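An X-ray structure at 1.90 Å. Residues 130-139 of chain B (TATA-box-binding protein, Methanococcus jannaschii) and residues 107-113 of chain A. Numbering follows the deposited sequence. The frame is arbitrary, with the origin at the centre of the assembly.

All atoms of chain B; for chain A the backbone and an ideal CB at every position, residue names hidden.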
# COMPACT_ATOMS: atom_id res chain seq x y z
N GLY B 130 18.71 4.33 6.53
CA GLY B 130 17.69 5.24 7.05
C GLY B 130 18.08 6.71 6.97
O GLY B 130 17.62 7.53 7.80
N THR B 131 18.94 7.05 6.01
CA THR B 131 19.32 8.45 5.76
C THR B 131 18.76 8.89 4.42
O THR B 131 18.58 8.06 3.52
CB THR B 131 20.86 8.67 5.80
OG1 THR B 131 21.49 7.87 4.81
CG2 THR B 131 21.43 8.31 7.18
N GLU B 132 18.43 10.17 4.30
CA GLU B 132 18.13 10.77 2.99
C GLU B 132 18.81 12.11 2.86
O GLU B 132 19.03 12.81 3.85
CB GLU B 132 16.63 10.98 2.74
CG GLU B 132 15.99 9.92 1.84
CD GLU B 132 16.45 9.90 0.37
OE1 GLU B 132 17.29 10.71 -0.08
OE2 GLU B 132 15.90 9.04 -0.36
N TYR B 133 19.12 12.45 1.61
CA TYR B 133 19.86 13.65 1.29
C TYR B 133 19.50 14.02 -0.12
O TYR B 133 19.69 13.22 -1.05
CB TYR B 133 21.35 13.40 1.44
CG TYR B 133 22.23 14.58 1.11
CD1 TYR B 133 22.08 15.79 1.76
CD2 TYR B 133 23.25 14.46 0.15
CE1 TYR B 133 22.91 16.88 1.46
CE2 TYR B 133 24.08 15.54 -0.15
CZ TYR B 133 23.90 16.75 0.50
OH TYR B 133 24.72 17.83 0.22
N GLU B 134 18.93 15.22 -0.27
CA GLU B 134 18.56 15.75 -1.58
C GLU B 134 18.76 17.25 -1.53
O GLU B 134 17.79 17.98 -1.30
CB GLU B 134 17.08 15.48 -1.86
CG GLU B 134 16.82 14.22 -2.60
CD GLU B 134 17.24 14.29 -4.05
OE1 GLU B 134 16.94 15.29 -4.76
OE2 GLU B 134 17.88 13.33 -4.49
N PRO B 135 20.03 17.71 -1.71
CA PRO B 135 20.33 19.14 -1.51
C PRO B 135 19.50 20.12 -2.35
O PRO B 135 19.31 21.25 -1.93
CB PRO B 135 21.84 19.25 -1.83
CG PRO B 135 22.22 17.98 -2.47
CD PRO B 135 21.23 16.93 -2.07
N GLU B 136 18.99 19.68 -3.49
CA GLU B 136 18.12 20.52 -4.32
C GLU B 136 16.72 20.70 -3.71
O GLU B 136 15.99 21.62 -4.10
CB GLU B 136 18.00 19.96 -5.74
CG GLU B 136 17.78 18.46 -5.79
CD GLU B 136 17.02 18.01 -7.01
OE1 GLU B 136 15.80 17.75 -6.88
OE2 GLU B 136 17.63 17.94 -8.11
N GLN B 137 16.36 19.83 -2.77
CA GLN B 137 15.02 19.87 -2.18
C GLN B 137 15.03 20.38 -0.74
O GLN B 137 14.04 20.94 -0.27
CB GLN B 137 14.35 18.49 -2.26
CG GLN B 137 14.03 18.00 -3.69
CD GLN B 137 13.22 18.99 -4.52
OE1 GLN B 137 12.29 19.63 -4.02
NE2 GLN B 137 13.57 19.13 -5.79
N PHE B 138 16.14 20.20 -0.05
CA PHE B 138 16.27 20.66 1.33
C PHE B 138 17.72 20.61 1.75
O PHE B 138 18.47 19.73 1.31
CB PHE B 138 15.38 19.82 2.29
CG PHE B 138 15.66 18.34 2.26
CD1 PHE B 138 16.49 17.76 3.20
CD2 PHE B 138 15.07 17.52 1.29
CE1 PHE B 138 16.76 16.38 3.17
CE2 PHE B 138 15.33 16.14 1.26
CZ PHE B 138 16.17 15.57 2.20
N PRO B 139 18.13 21.53 2.64
CA PRO B 139 19.50 21.50 3.09
C PRO B 139 19.65 20.43 4.18
O PRO B 139 18.72 20.24 4.98
CB PRO B 139 19.67 22.90 3.69
CG PRO B 139 18.35 23.21 4.26
CD PRO B 139 17.36 22.62 3.29
N UNK A 107 14.14 0.81 -0.20
CA UNK A 107 14.49 1.07 1.20
C UNK A 107 14.10 2.47 1.65
O UNK A 107 13.91 2.73 2.83
CB UNK A 107 15.99 0.87 1.41
N UNK A 108 14.01 3.39 0.69
CA UNK A 108 13.66 4.76 0.98
C UNK A 108 13.33 5.54 -0.29
O UNK A 108 13.70 5.13 -1.41
CB UNK A 108 14.80 5.44 1.74
N UNK A 109 12.63 6.66 -0.09
CA UNK A 109 12.36 7.64 -1.14
C UNK A 109 12.32 9.05 -0.60
O UNK A 109 12.11 9.29 0.62
CB UNK A 109 11.04 7.32 -1.84
N UNK A 110 12.51 9.99 -1.52
CA UNK A 110 12.12 11.35 -1.29
C UNK A 110 10.99 11.61 -2.29
O UNK A 110 11.16 11.34 -3.49
CB UNK A 110 13.29 12.32 -1.45
N UNK A 111 9.84 12.05 -1.77
CA UNK A 111 8.72 12.49 -2.60
C UNK A 111 8.48 13.97 -2.31
O UNK A 111 8.70 14.42 -1.19
CB UNK A 111 7.46 11.66 -2.33
N UNK A 112 8.07 14.74 -3.32
CA UNK A 112 7.75 16.15 -3.13
C UNK A 112 6.34 16.44 -3.62
O UNK A 112 5.84 15.79 -4.52
CB UNK A 112 8.76 17.04 -3.86
N UNK A 113 5.71 17.41 -2.98
CA UNK A 113 4.36 17.84 -3.34
C UNK A 113 4.24 19.32 -3.05
O UNK A 113 5.15 19.94 -2.47
CB UNK A 113 3.29 17.05 -2.58

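Position 107 is the first of this stretch, in a strand that begins earlier. Its ideal CB has no chain B neighbour within 5.5 Å, so many side chains would fit. The residue is Gln A107, its amide group hydrogen-bonded elsewhere in the structure.

Position 108 points its CA-to-CB bond toward chain B. The ideal CB lies 4.3 Å from Glu B132 OE2 and 4.9 Å from Thr B131 O. Both are acceptors, so a small polar residue or a donor would suit: Ser, Thr, Asn, or a longer basic chain if it found room. The residue is Asn A108, with chi1 t. Asn A108 ND2 sits 2.2 Å from Glu B132 CG, a clash in the model. Asn A108 ND2 to Glu B132 OE2 is 2.6 Å, with too poor an angle for a hydrogen bond. Asn A108 OD1 is bonded elsewhere in the structure.

Position 109 points away. Chain B meets mainly its backbone: Glu B132 OE2 lies 3.6 Å from the carbonyl C of this residue. The side chain is therefore weakly constrained. The residue is Met A109, with chi1 m and chi2 and chi3 t; its side chain comes no nearer than 5.4 Å (Met A109 CB to Glu B132 OE2).

Position 110 points toward chain B again, as strand alternation predicts. The ideal CB is 4.2 Å from Glu B134 CG, 4.3 Å from Glu B132 OE2 and 5.1 Å from Phe B138 CE2. An aliphatic chain could use the ring and the glutamate methylenes; a donor could address the carboxylate. Val, Ile or Thr would be reasonable. The residue is Val A110, which has the largest covered area of this stretch. Its CG2 approaches Glu B132 CD at 3.2 Å and Glu B134 CG at 3.9 Å. It also reaches the edge of the Phe B138 ring, with Val A110 CG2 4.4 Å from Phe B138 CE2.

Position 111 is out of reach. The residue is Ala A111.

Position 112 points toward Gln B137, whose OE1 is 4.4 Å from the ideal CB. Ser, Thr, Asn or a longer donor could suit, as would a small apolar group. The residue is Thr A112, chi1 p. Its methyl, CG2, makes the contact, 3.5 Å from Gln B137 OE1, while its hydroxyl lies farther from that oxygen. No hydrogen bond crosses between the stretches.

Position 113 is also out of reach. The residue is Ala A113.

Chain A 107-113: QNMVATA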
# COMPACT_ATOMS: atom_id res chain seq x y z
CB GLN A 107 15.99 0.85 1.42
CG GLN A 107 16.44 -0.60 1.25
CD GLN A 107 15.85 -1.54 2.29
OE1 GLN A 107 15.36 -1.11 3.34
NE2 GLN A 107 15.88 -2.83 2.00
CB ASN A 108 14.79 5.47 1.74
CG ASN A 108 14.40 6.86 2.19
OD1 ASN A 108 13.35 7.09 2.79
ND2 ASN A 108 15.25 7.82 1.89
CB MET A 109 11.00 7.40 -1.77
CG MET A 109 10.76 6.04 -2.30
SD MET A 109 9.00 5.88 -2.57
CE MET A 109 8.95 4.33 -3.43
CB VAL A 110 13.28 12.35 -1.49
CG1 VAL A 110 12.78 13.75 -1.56
CG2 VAL A 110 14.32 12.22 -0.35
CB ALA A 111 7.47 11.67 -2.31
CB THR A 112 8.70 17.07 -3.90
OG1 THR A 112 8.64 16.75 -5.29
CG2 THR A 112 10.14 16.95 -3.39
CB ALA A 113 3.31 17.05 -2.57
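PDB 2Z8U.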